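Ribonuclease J (PDB 5HAB) probably acts as an exoribonuclease of the RNase J family, degrading RNA at a site between its metallo-beta-lactamase and beta-CASP domains. Local coordinates at residues D49-D54 with V97-C102; P123-P128 with I165-I170; C195-D200 with I226-N231; V260-T265 with K337-M342; D322-L327 with G359-K364. The protein carries 1 engineered substitution. All blocks are in the same frame, centred on the assembly; numbering follows the deposited sequence.

Contact 1 (D49-D54 with V97-C102); sequences DIIIID and VRAIVC
D49 and R98 meet at the edge of a parallel strand pair. R98 NE gives a hydrogen bond to D49 OD1 at 2.8 Å (163°), part of a salt bridge. The oxygen lies in the guanidinium plane, yet the N-H arrives from above the carboxylate plane, and the two flat groups are turned 72° apart. The bend of R98 at chi2 (-64°) folds its chain back along D49, bringing CG to 3.4 Å from OD1. Inward the contact is apolar. On one face the end of I52, CD1, lies on both methyls of V97, 3.8 Å from CG1, while I50 CG2 meets V97 CG2. On the other, I51 spreads its two branches, CD1 against A99 CB and CG2 against V101 CG2 (3.9 Å). Four backbone bonds hold the strands: R98 N to I50 O, I52 N to A99 O (2.9 Å), V101 N to I52 O and D54 N to V101 O. Between I50 and I51 the register slips by one, a beta bulge in which R98 is the extra residue. I167 of the facing sheet lies on I51 and V101, and F169 on V101. At the far end D54 turns OD1 over C102 CA (3.3 Å), and OD2 is hydrogen-bonded to T103. Such adjacent parallel strands, leading at their C-terminal ends toward T103 and the metal-motif loop, belong to the metallo-beta-lactamase fold.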
# COMPACT_ATOMS: atom_id res chain seq x y z
N ASP B 49 26.31 7.62 38.95
CA ASP B 49 25.84 6.24 39.01
C ASP B 49 24.91 5.95 37.83
O ASP B 49 24.12 6.80 37.45
CB ASP B 49 25.12 5.98 40.34
CG ASP B 49 26.08 5.95 41.52
OD1 ASP B 49 27.18 5.38 41.37
OD2 ASP B 49 25.74 6.53 42.57
N ILE B 50 25.03 4.76 37.24
CA ILE B 50 24.26 4.44 36.03
C ILE B 50 23.36 3.23 36.23
O ILE B 50 23.79 2.19 36.72
CB ILE B 50 25.20 4.22 34.84
CG1 ILE B 50 26.07 5.45 34.60
CG2 ILE B 50 24.41 3.88 33.58
CD1 ILE B 50 27.09 5.27 33.50
N ILE B 51 22.09 3.37 35.84
CA ILE B 51 21.15 2.26 35.76
C ILE B 51 20.91 1.91 34.30
O ILE B 51 20.36 2.72 33.56
CB ILE B 51 19.83 2.60 36.47
CG1 ILE B 51 20.09 3.14 37.87
CG2 ILE B 51 18.90 1.38 36.50
CD1 ILE B 51 20.59 2.09 38.84
N ILE B 52 21.34 0.74 33.86
CA ILE B 52 21.02 0.27 32.52
C ILE B 52 19.61 -0.31 32.53
O ILE B 52 19.22 -1.00 33.47
CB ILE B 52 22.05 -0.77 32.01
CG1 ILE B 52 23.42 -0.12 31.82
CG2 ILE B 52 21.61 -1.39 30.70
CD1 ILE B 52 24.51 -1.10 31.39
N ILE B 53 18.83 0.01 31.49
CA ILE B 53 17.49 -0.54 31.34
C ILE B 53 17.40 -1.30 30.02
O ILE B 53 17.53 -0.72 28.93
CB ILE B 53 16.42 0.55 31.42
CG1 ILE B 53 16.63 1.43 32.65
CG2 ILE B 53 15.04 -0.08 31.47
CD1 ILE B 53 15.50 2.43 32.90
N ASP B 54 17.22 -2.62 30.17
CA ASP B 54 16.99 -3.57 29.09
C ASP B 54 18.21 -3.74 28.18
O ASP B 54 19.00 -2.82 28.00
CB ASP B 54 15.76 -3.17 28.27
CG ASP B 54 14.47 -3.29 29.07
OD1 ASP B 54 14.32 -4.28 29.82
OD2 ASP B 54 13.60 -2.40 28.95
N VAL B 97 28.15 1.85 36.18
CA VAL B 97 26.91 1.09 36.14
C VAL B 97 26.69 0.37 37.46
O VAL B 97 27.51 -0.45 37.88
CB VAL B 97 26.91 0.11 34.96
CG1 VAL B 97 25.65 -0.74 34.98
CG2 VAL B 97 27.04 0.87 33.65
N ARG B 98 25.57 0.67 38.11
CA ARG B 98 25.26 0.11 39.41
C ARG B 98 24.20 -0.98 39.36
O ARG B 98 24.11 -1.79 40.28
CB ARG B 98 24.81 1.23 40.36
CG ARG B 98 25.85 2.31 40.61
CD ARG B 98 27.08 1.74 41.32
NE ARG B 98 28.15 2.73 41.46
CZ ARG B 98 29.40 2.44 41.81
NH1 ARG B 98 29.75 1.18 42.06
NH2 ARG B 98 30.31 3.40 41.92
N ALA B 99 23.41 -1.00 38.30
CA ALA B 99 22.36 -2.01 38.16
C ALA B 99 21.89 -2.15 36.72
O ALA B 99 22.01 -1.22 35.92
CB ALA B 99 21.18 -1.69 39.07
N ILE B 100 21.35 -3.32 36.39
CA ILE B 100 20.76 -3.58 35.09
C ILE B 100 19.30 -3.99 35.26
O ILE B 100 19.02 -5.05 35.80
CB ILE B 100 21.55 -4.66 34.34
CG1 ILE B 100 22.99 -4.19 34.11
CG2 ILE B 100 20.87 -5.01 33.03
CD1 ILE B 100 23.85 -5.21 33.39
N VAL B 101 18.37 -3.14 34.83
CA VAL B 101 16.96 -3.47 34.94
C VAL B 101 16.45 -4.09 33.65
O VAL B 101 16.75 -3.62 32.56
CB VAL B 101 16.11 -2.24 35.32
CG1 VAL B 101 14.63 -2.60 35.35
CG2 VAL B 101 16.53 -1.70 36.67
N CYS B 102 15.70 -5.18 33.78
CA CYS B 102 14.99 -5.77 32.65
C CYS B 102 13.50 -5.70 32.91
O CYS B 102 12.98 -6.35 33.82
CB CYS B 102 15.42 -7.22 32.43
SG CYS B 102 17.10 -7.37 31.81

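Contact 2 (P123-P128 with I165-I170); sequences PIIATP and ITIEFI
I125 and I167 adopt the same shape, CG1 beside the backbone N and CD1 extended, which sends each chain straight at the other until the CD1 methyls meet tip to tip at 4.0 Å. In F169 chi1 of -80° swings the ring out toward the 123-128 backbone. Its rim does the touching: CE2 lies 3.8 Å from A126 C, with that carbonyl carbon close to the ring plane. CZ packs on I125 CG2 at 4.0 Å. T127 CG2 adds a methyl beside CD2 of the same ring, while T127 OG1 hydrogen-bonds to T130 OG1 in the first turn of helix 128-138, for which T127 is the N-cap, and to D178 O ahead of strand 179-186. No hydrogen bond joins the two segments; their strand axes stay 9.7 Å apart, inclined at 32°, a spacing filled by side chains. V101 of the neighbouring strand touches both I167 and F169, L159 lies on I125, and V180 on F169. Buried packing between strands 124-126 and 166-172 forms part of the interface between the two central sheets of the alpha-beta/beta-alpha sandwich of the metallo-beta-lactamase fold.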
# COMPACT_ATOMS: atom_id res chain seq x y z
N PRO B 123 24.28 -6.09 39.51
CA PRO B 123 23.22 -7.10 39.53
C PRO B 123 22.14 -6.81 38.49
O PRO B 123 21.98 -5.66 38.08
CB PRO B 123 22.66 -6.97 40.94
CG PRO B 123 22.83 -5.53 41.25
CD PRO B 123 24.13 -5.11 40.59
N ILE B 124 21.41 -7.83 38.08
CA ILE B 124 20.28 -7.66 37.18
C ILE B 124 19.00 -7.65 37.99
O ILE B 124 18.74 -8.58 38.74
CB ILE B 124 20.25 -8.76 36.12
CG1 ILE B 124 21.50 -8.68 35.24
CG2 ILE B 124 18.99 -8.66 35.28
CD1 ILE B 124 21.65 -9.84 34.28
N ILE B 125 18.19 -6.60 37.86
CA ILE B 125 16.97 -6.50 38.65
C ILE B 125 15.77 -6.74 37.74
O ILE B 125 15.66 -6.13 36.67
CB ILE B 125 16.86 -5.15 39.35
CG1 ILE B 125 18.14 -4.85 40.14
CG2 ILE B 125 15.64 -5.13 40.26
CD1 ILE B 125 18.24 -3.40 40.60
N ALA B 126 14.87 -7.62 38.16
CA ALA B 126 13.73 -7.97 37.31
C ALA B 126 12.60 -8.62 38.10
O ALA B 126 12.75 -8.93 39.28
CB ALA B 126 14.19 -8.89 36.18
N THR B 127 11.46 -8.80 37.44
CA THR B 127 10.33 -9.49 38.05
C THR B 127 10.62 -10.99 38.13
O THR B 127 11.42 -11.50 37.35
CB THR B 127 9.04 -9.25 37.25
OG1 THR B 127 9.21 -9.74 35.91
CG2 THR B 127 8.69 -7.77 37.23
N PRO B 128 9.95 -11.69 39.07
CA PRO B 128 10.12 -13.14 39.26
C PRO B 128 10.15 -13.95 37.97
O PRO B 128 11.11 -14.71 37.76
CB PRO B 128 8.91 -13.51 40.11
CG PRO B 128 8.69 -12.31 40.96
CD PRO B 128 9.06 -11.12 40.10
N ILE B 165 19.59 7.03 44.94
CA ILE B 165 18.91 6.35 43.85
C ILE B 165 18.06 5.20 44.37
O ILE B 165 18.59 4.29 45.02
CB ILE B 165 19.91 5.83 42.80
CG1 ILE B 165 20.68 6.99 42.16
CG2 ILE B 165 19.21 4.99 41.75
CD1 ILE B 165 21.73 6.53 41.20
N THR B 166 16.76 5.22 44.08
CA THR B 166 15.94 4.03 44.35
C THR B 166 15.19 3.61 43.09
O THR B 166 14.86 4.44 42.26
CB THR B 166 14.91 4.26 45.49
OG1 THR B 166 13.92 5.20 45.07
CG2 THR B 166 15.59 4.76 46.75
N ILE B 167 14.90 2.32 42.97
CA ILE B 167 14.19 1.81 41.81
C ILE B 167 12.83 1.23 42.21
O ILE B 167 12.75 0.31 43.02
CB ILE B 167 15.04 0.74 41.10
CG1 ILE B 167 16.25 1.39 40.42
CG2 ILE B 167 14.21 -0.03 40.09
CD1 ILE B 167 17.21 0.40 39.80
N GLU B 168 11.78 1.77 41.59
CA GLU B 168 10.41 1.32 41.81
C GLU B 168 9.85 0.62 40.58
O GLU B 168 10.00 1.12 39.46
CB GLU B 168 9.53 2.52 42.19
CG GLU B 168 8.05 2.21 42.34
CD GLU B 168 7.23 3.44 42.68
OE1 GLU B 168 7.83 4.53 42.80
OE2 GLU B 168 5.99 3.32 42.84
N PHE B 169 9.22 -0.53 40.77
CA PHE B 169 8.50 -1.20 39.69
C PHE B 169 7.01 -0.88 39.76
O PHE B 169 6.42 -0.89 40.85
CB PHE B 169 8.71 -2.72 39.74
CG PHE B 169 10.02 -3.18 39.15
CD1 PHE B 169 10.96 -2.28 38.70
CD2 PHE B 169 10.29 -4.54 39.04
CE1 PHE B 169 12.16 -2.72 38.15
CE2 PHE B 169 11.49 -4.98 38.50
CZ PHE B 169 12.42 -4.07 38.05
N ILE B 170 6.41 -0.57 38.62
CA ILE B 170 4.96 -0.36 38.54
C ILE B 170 4.39 -1.35 37.54
O ILE B 170 4.91 -1.47 36.44
CB ILE B 170 4.62 1.08 38.14
CG1 ILE B 170 5.29 2.07 39.09
CG2 ILE B 170 3.12 1.30 38.10
CD1 ILE B 170 5.49 3.42 38.49

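Contact 3 (C195-D200 with I226-N231); sequences CDFKFD and ITESTN
E228 and F197 are joined through a backbone N-H: F197 N gives a hydrogen bond to E228 OE1 at 3.2 Å, 150° at the hydrogen, coming from 50° above the carboxylate plane. E228 CG sits between its own backbone N and carbonyl carbon (chi1 65°), and from there the chain runs out extended, laying OE1 against the 196-197 backbone, 2.9 Å from D196 N. H410 ND1 also bonds to OE1, which fixes the carboxylate further. Two acidic groups lie near each other here: D196 OD1 stands 4.0 Å from E228 OE1, and D196 OD2 turns to H104 NE2. Van der Waals packing comes from F197 and C195. F197 brings CE1 of its ring obliquely to strand 226-228, 3.5 Å from T227 OG1 and 4.0 Å from E228 CG; T227 OG1 is engaged by A194 O, and F181 meets the same ring edge-to-face. C195 SG tucks against the backbone of the strand, 3.8 Å from E228 N, and reaches I226 CG2. RNA phosphates pack on D196 and N231, and a sugar on T230. D196 and E228 probably correspond to the metal-bridging aspartate and the beta-CASP motif A acid of relatives, consistent with a place at the active site. Segment 195-200 leaves strand 189-194 and runs past the end of its parallel neighbour 222-228, with helix 413-423 over F197 and T227, helix 435-447 over T227 and S229, and strand 427-431 along the far side.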
# COMPACT_ATOMS: atom_id res chain seq x y z
N CYS B 195 8.34 1.30 28.35
CA CYS B 195 8.55 0.77 27.01
C CYS B 195 8.06 -0.68 26.93
O CYS B 195 8.15 -1.42 27.91
CB CYS B 195 10.02 0.87 26.63
SG CYS B 195 10.68 2.56 26.67
N ASP B 196 7.57 -1.07 25.76
CA ASP B 196 6.90 -2.36 25.57
C ASP B 196 5.74 -2.50 26.54
O ASP B 196 5.72 -3.39 27.40
CB ASP B 196 7.87 -3.53 25.74
CG ASP B 196 8.59 -3.86 24.46
OD1 ASP B 196 8.50 -3.08 23.49
OD2 ASP B 196 9.25 -4.92 24.41
N PHE B 197 4.75 -1.63 26.40
CA PHE B 197 3.61 -1.65 27.28
C PHE B 197 2.31 -1.34 26.57
O PHE B 197 2.29 -0.87 25.43
CB PHE B 197 3.78 -0.64 28.41
CG PHE B 197 3.36 0.74 28.04
CD1 PHE B 197 4.21 1.57 27.33
CD2 PHE B 197 2.10 1.22 28.39
CE1 PHE B 197 3.83 2.85 26.98
CE2 PHE B 197 1.71 2.50 28.04
CZ PHE B 197 2.58 3.31 27.33
N LYS B 198 1.23 -1.52 27.31
CA LYS B 198 -0.10 -1.37 26.80
C LYS B 198 -1.04 -1.19 27.99
O LYS B 198 -0.94 -1.91 28.98
CB LYS B 198 -0.46 -2.61 25.97
CG LYS B 198 -1.89 -3.06 26.04
CD LYS B 198 -2.02 -4.40 25.34
CE LYS B 198 -3.47 -4.76 25.14
NZ LYS B 198 -3.61 -5.90 24.20
N PHE B 199 -1.91 -0.20 27.91
CA PHE B 199 -2.99 -0.10 28.88
C PHE B 199 -4.00 -1.19 28.55
O PHE B 199 -4.46 -1.30 27.41
CB PHE B 199 -3.64 1.29 28.84
CG PHE B 199 -2.76 2.39 29.36
CD1 PHE B 199 -1.69 2.11 30.20
CD2 PHE B 199 -3.00 3.71 29.01
CE1 PHE B 199 -0.88 3.12 30.67
CE2 PHE B 199 -2.19 4.73 29.48
CZ PHE B 199 -1.13 4.43 30.32
N ASP B 200 -4.36 -2.00 29.54
CA ASP B 200 -5.37 -3.03 29.35
C ASP B 200 -6.24 -3.10 30.60
O ASP B 200 -5.80 -3.56 31.65
CB ASP B 200 -4.74 -4.39 29.04
CG ASP B 200 -5.75 -5.39 28.51
OD1 ASP B 200 -6.96 -5.22 28.78
OD2 ASP B 200 -5.35 -6.35 27.81
N ILE B 226 10.80 8.21 29.38
CA ILE B 226 11.25 7.47 28.22
C ILE B 226 10.14 6.50 27.90
O ILE B 226 9.80 5.66 28.73
CB ILE B 226 12.58 6.74 28.46
CG1 ILE B 226 13.71 7.74 28.73
CG2 ILE B 226 12.92 5.82 27.28
CD1 ILE B 226 13.97 7.99 30.21
N THR B 227 9.55 6.62 26.72
CA THR B 227 8.41 5.78 26.39
C THR B 227 8.49 5.37 24.92
O THR B 227 9.10 6.05 24.11
CB THR B 227 7.07 6.48 26.70
OG1 THR B 227 5.99 5.55 26.58
CG2 THR B 227 6.82 7.66 25.78
N GLU B 228 7.91 4.22 24.61
CA GLU B 228 7.95 3.67 23.26
C GLU B 228 7.16 4.53 22.28
O GLU B 228 6.19 5.18 22.66
CB GLU B 228 7.41 2.24 23.26
CG GLU B 228 5.93 2.15 23.61
CD GLU B 228 5.29 0.84 23.18
OE1 GLU B 228 5.69 -0.21 23.70
OE2 GLU B 228 4.39 0.87 22.31
N SER B 229 7.58 4.55 21.02
CA SER B 229 6.83 5.25 19.99
C SER B 229 6.25 4.26 18.98
O SER B 229 5.61 4.67 18.01
CB SER B 229 7.72 6.26 19.27
OG SER B 229 8.72 5.59 18.54
N THR B 230 6.46 2.97 19.24
CA THR B 230 6.17 1.88 18.31
C THR B 230 4.83 1.96 17.57
O THR B 230 4.79 1.81 16.35
CB THR B 230 6.23 0.52 19.05
OG1 THR B 230 7.42 0.44 19.83
CG2 THR B 230 6.21 -0.64 18.06
N ASN B 231 3.75 2.19 18.31
CA ASN B 231 2.42 2.26 17.70
C ASN B 231 1.78 3.60 18.00
O ASN B 231 0.56 3.73 17.97
CB ASN B 231 1.51 1.14 18.21
CG ASN B 231 1.75 -0.18 17.51
OD1 ASN B 231 2.51 -0.27 16.55
ND2 ASN B 231 1.10 -1.23 18.00

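Contact 4 (V260-T265 with K337-M342); sequences VGMIVT and KYLPVM
V264 and L339 make the apolar centre. With L339 CG anti to its backbone N (chi1 -172°), its CD1 leans over the neighbouring strand to 3.6 Å from V264 CG2 and also approaches M262 CB. On the opposite face I263 and M342 take over: I263 CG2 is held by the thioether end of M342, 3.7 Å from SD and 3.8 Å from CE. M342 gets there because its CG stands between backbone N and carbonyl carbon (chi1 72°) and its chain curls at the methyl end. P340 CG lies more loosely beside I263 CG1. Having no N-H, P340 cannot bond to the carbonyl of M262; its CD packs on M262 O at 3.2 Å instead, and L339 CD1 shares that oxygen. The regular ladder begins one step later, with V264 N to P340 O and M342 N to V264 O, both 2.9 Å and close to straight, as befits parallel neighbours. Last comes the polar edge, where T265 OG1 donates to M342 O at 3.0 Å. Its hydroxyl comes from above the carbonyl plane, 35° out of it, and ties a side chain to the end of the partner strand. Both strands lie in the middle of the parallel sheet of the beta-CASP domain: strand 287-291 flanks 338-342, and strand 370-374 bonds to the other edge of 262-266. Helix 271-283 covers V264, L339 and V341 through I277, and helix 352-357 covers T265 and M342 from the other side.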
# COMPACT_ATOMS: atom_id res chain seq x y z
N VAL B 260 -12.40 -31.69 12.56
CA VAL B 260 -11.55 -31.54 11.38
C VAL B 260 -10.07 -31.73 11.72
O VAL B 260 -9.31 -32.24 10.90
CB VAL B 260 -11.78 -30.17 10.72
CG1 VAL B 260 -11.41 -29.03 11.66
CG2 VAL B 260 -11.00 -30.08 9.42
N GLY B 261 -9.67 -31.34 12.92
CA GLY B 261 -8.26 -31.31 13.26
C GLY B 261 -7.69 -29.91 13.13
O GLY B 261 -7.60 -29.35 12.04
N MET B 262 -7.32 -29.34 14.27
CA MET B 262 -6.88 -27.95 14.33
C MET B 262 -5.53 -27.80 15.02
O MET B 262 -5.28 -28.39 16.06
CB MET B 262 -7.94 -27.11 15.04
CG MET B 262 -9.32 -27.19 14.42
SD MET B 262 -10.59 -26.32 15.37
CE MET B 262 -10.51 -27.21 16.91
N ILE B 263 -4.66 -26.99 14.41
CA ILE B 263 -3.36 -26.67 14.99
C ILE B 263 -3.36 -25.19 15.35
O ILE B 263 -3.73 -24.36 14.53
CB ILE B 263 -2.22 -26.98 14.01
CG1 ILE B 263 -2.10 -28.48 13.78
CG2 ILE B 263 -0.90 -26.40 14.52
CD1 ILE B 263 -1.05 -28.85 12.75
N VAL B 264 -2.93 -24.85 16.56
CA VAL B 264 -2.79 -23.45 16.93
C VAL B 264 -1.31 -23.10 17.11
O VAL B 264 -0.55 -23.87 17.69
CB VAL B 264 -3.59 -23.11 18.20
CG1 VAL B 264 -3.57 -21.61 18.45
CG2 VAL B 264 -5.01 -23.62 18.08
N THR B 265 -0.91 -21.93 16.61
CA THR B 265 0.46 -21.46 16.80
C THR B 265 0.48 -20.01 17.29
O THR B 265 -0.32 -19.18 16.85
CB THR B 265 1.29 -21.59 15.52
OG1 THR B 265 2.62 -21.11 15.76
CG2 THR B 265 0.66 -20.80 14.38
N LYS B 337 -9.23 -35.12 18.19
CA LYS B 337 -9.21 -35.36 19.63
C LYS B 337 -8.13 -34.53 20.32
O LYS B 337 -7.98 -34.58 21.54
CB LYS B 337 -9.00 -36.85 19.92
CG LYS B 337 -10.20 -37.73 19.61
CD LYS B 337 -9.90 -39.20 19.93
CE LYS B 337 -10.98 -40.13 19.41
NZ LYS B 337 -10.95 -40.26 17.92
N TYR B 338 -7.38 -33.77 19.53
CA TYR B 338 -6.26 -33.00 20.07
C TYR B 338 -6.23 -31.55 19.60
O TYR B 338 -6.73 -31.21 18.53
CB TYR B 338 -4.94 -33.68 19.69
CG TYR B 338 -4.77 -35.03 20.34
CD1 TYR B 338 -4.32 -35.15 21.64
CD2 TYR B 338 -5.07 -36.19 19.64
CE1 TYR B 338 -4.17 -36.38 22.24
CE2 TYR B 338 -4.93 -37.43 20.23
CZ TYR B 338 -4.48 -37.52 21.53
OH TYR B 338 -4.33 -38.75 22.11
N LEU B 339 -5.66 -30.70 20.44
CA LEU B 339 -5.34 -29.34 20.04
C LEU B 339 -3.85 -29.07 20.23
O LEU B 339 -3.44 -28.58 21.28
CB LEU B 339 -6.15 -28.32 20.84
CG LEU B 339 -5.94 -26.91 20.26
CD1 LEU B 339 -6.48 -26.86 18.83
CD2 LEU B 339 -6.54 -25.82 21.14
N PRO B 340 -3.04 -29.41 19.22
CA PRO B 340 -1.62 -29.08 19.26
C PRO B 340 -1.38 -27.57 19.33
O PRO B 340 -1.79 -26.84 18.41
CB PRO B 340 -1.07 -29.66 17.95
CG PRO B 340 -2.07 -30.69 17.54
CD PRO B 340 -3.40 -30.17 18.01
N VAL B 341 -0.75 -27.12 20.40
CA VAL B 341 -0.36 -25.73 20.55
C VAL B 341 1.15 -25.64 20.37
O VAL B 341 1.91 -26.02 21.26
CB VAL B 341 -0.77 -25.17 21.92
CG1 VAL B 341 -0.52 -23.68 22.00
CG2 VAL B 341 -2.22 -25.50 22.21
N MET B 342 1.58 -25.13 19.22
CA MET B 342 2.97 -25.30 18.82
C MET B 342 3.61 -23.99 18.37
O MET B 342 2.93 -22.99 18.14
CB MET B 342 3.06 -26.34 17.71
CG MET B 342 2.53 -25.86 16.37
SD MET B 342 2.73 -27.12 15.11
CE MET B 342 1.92 -28.50 15.92

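Contact 5 (D322-L327 with G359-K364); sequences DIDNAL and GETPFK
L327 and F363 meet at about a right angle, the leucine branch CD2 touching the ring atom CD2 of F363 at 3.7 Å. F363 CG lies anti to its backbone N (chi1 -164°), which carries the ring to the flank of the leucine and leaves F363 CB resting on L327 CB as well. The second branch of L327 does separate work: CD1 presses on T361 CG2 at 3.5 Å, tighter than usual for two methyls, so the leucine fork is wedged between threonine and phenylalanine. D324, one turn earlier, stands across P362, also near a right angle. Its carboxylate carbon CG is 4.0 Å from P362 CD, while the proline ring lies against the helix backbone, with CG 3.1 Å from D324 O. P362 thus packs against both the carboxylate and the carbonyl of D324. The polar ends have partners of their own: D324 OD1 forms a salt bridge with R355 of helix 352-357 and stays 4.0 Å from T361 OG1. That threonine hydroxyl instead makes a weak bond back to E360 O, 2.9 Å away. No hydrogen bond spans the two segments. I356 backs T361 and F363, M331 covers the ring from the next turn of the helix, and L291 lines L327 from the sheet. G359, at positive phi, closes helix 352-357 with a Schellman motif, and the loop that follows makes a helix-loop packing with helix 320-331, which lies on strands 287-291 and 315-317 of the parallel beta-CASP sheet.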
# COMPACT_ATOMS: atom_id res chain seq x y z
N ASP B 322 10.23 -36.87 21.12
CA ASP B 322 9.01 -36.75 21.91
C ASP B 322 7.91 -36.10 21.08
O ASP B 322 6.76 -36.53 21.09
CB ASP B 322 9.24 -35.94 23.18
CG ASP B 322 9.83 -36.76 24.30
OD1 ASP B 322 9.63 -36.39 25.48
OD2 ASP B 322 10.49 -37.78 24.01
N ILE B 323 8.30 -35.05 20.36
CA ILE B 323 7.37 -34.30 19.53
C ILE B 323 6.86 -35.15 18.37
O ILE B 323 5.65 -35.27 18.16
CB ILE B 323 8.04 -33.00 19.02
CG1 ILE B 323 8.14 -31.98 20.15
CG2 ILE B 323 7.30 -32.43 17.83
CD1 ILE B 323 9.07 -30.81 19.85
N ASP B 324 7.78 -35.76 17.63
CA ASP B 324 7.42 -36.60 16.49
C ASP B 324 6.56 -37.79 16.90
O ASP B 324 5.64 -38.18 16.17
CB ASP B 324 8.68 -37.09 15.77
CG ASP B 324 9.25 -36.05 14.82
OD1 ASP B 324 8.92 -34.85 14.98
OD2 ASP B 324 10.03 -36.42 13.92
N ASN B 325 6.83 -38.36 18.07
CA ASN B 325 6.05 -39.50 18.52
C ASN B 325 4.71 -39.06 19.10
O ASN B 325 3.74 -39.82 19.09
CB ASN B 325 6.83 -40.33 19.55
CG ASN B 325 7.71 -41.38 18.89
OD1 ASN B 325 7.36 -42.56 18.87
ND2 ASN B 325 8.85 -40.96 18.35
N ALA B 326 4.65 -37.82 19.59
CA ALA B 326 3.39 -37.24 20.05
C ALA B 326 2.48 -36.99 18.86
O ALA B 326 1.27 -37.23 18.92
CB ALA B 326 3.64 -35.96 20.82
N LEU B 327 3.06 -36.50 17.77
CA LEU B 327 2.32 -36.26 16.55
C LEU B 327 1.94 -37.57 15.89
O LEU B 327 0.91 -37.66 15.22
CB LEU B 327 3.14 -35.39 15.59
CG LEU B 327 3.35 -33.97 16.13
CD1 LEU B 327 4.60 -33.34 15.54
CD2 LEU B 327 2.13 -33.12 15.84
N GLY B 359 6.69 -31.94 5.79
CA GLY B 359 6.41 -33.36 5.80
C GLY B 359 7.46 -34.18 6.53
O GLY B 359 7.54 -35.39 6.38
N GLU B 360 8.26 -33.50 7.34
CA GLU B 360 9.32 -34.14 8.12
C GLU B 360 8.76 -34.65 9.44
O GLU B 360 9.44 -34.60 10.47
CB GLU B 360 10.46 -33.16 8.36
CG GLU B 360 10.94 -32.44 7.11
CD GLU B 360 11.87 -31.29 7.42
OE1 GLU B 360 11.80 -30.76 8.55
OE2 GLU B 360 12.67 -30.91 6.54
N THR B 361 7.52 -35.12 9.41
CA THR B 361 6.77 -35.36 10.63
C THR B 361 5.66 -36.38 10.37
O THR B 361 5.07 -36.39 9.29
CB THR B 361 6.18 -34.02 11.15
OG1 THR B 361 7.22 -33.22 11.71
CG2 THR B 361 5.12 -34.24 12.20
N PRO B 362 5.40 -37.27 11.35
CA PRO B 362 4.28 -38.22 11.28
C PRO B 362 2.94 -37.54 11.01
O PRO B 362 2.02 -38.15 10.46
CB PRO B 362 4.30 -38.87 12.66
CG PRO B 362 5.71 -38.79 13.09
CD PRO B 362 6.24 -37.50 12.54
N PHE B 363 2.84 -36.28 11.41
CA PHE B 363 1.64 -35.49 11.19
C PHE B 363 1.55 -35.05 9.74
O PHE B 363 2.45 -34.39 9.21
CB PHE B 363 1.62 -34.27 12.12
CG PHE B 363 0.27 -33.62 12.24
CD1 PHE B 363 -0.21 -32.79 11.24
CD2 PHE B 363 -0.50 -33.81 13.37
CE1 PHE B 363 -1.44 -32.19 11.35
CE2 PHE B 363 -1.74 -33.21 13.49
CZ PHE B 363 -2.21 -32.39 12.48
N LYS B 364 0.46 -35.43 9.08
CA LYS B 364 0.20 -35.00 7.72
C LYS B 364 -1.05 -34.13 7.69
O LYS B 364 -2.13 -34.55 8.11
CB LYS B 364 0.04 -36.21 6.79
CG LYS B 364 1.34 -36.90 6.43
CD LYS B 364 2.21 -36.02 5.54
CE LYS B 364 3.42 -36.77 5.02
NZ LYS B 364 4.16 -35.99 3.99

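Overall arrangement
Contacts 1 and 2 share the metallo-beta-lactamase sandwich: strands 96-102 and 124-126 are hydrogen-bonded neighbours; contact 1 is pairing within that sheet, contact 2 packing between it and the second sheet, both buried. Contact 3 is buried too, but polar, with two carboxylates, histidine partners and bound RNA; it reaches the same sheet as contact 2, their centres 18 Å apart. Contacts 4 and 5 lie together in the beta-CASP domain, centres 13 Å apart and joined where I263 CD1 meets F363 CE1 at 3.6 Å. Contact 4 repeats the parallel pairing of contact 1 without a salt bridge, while contact 5, only partly buried, relies on side-chain packing with its charge directed to R355.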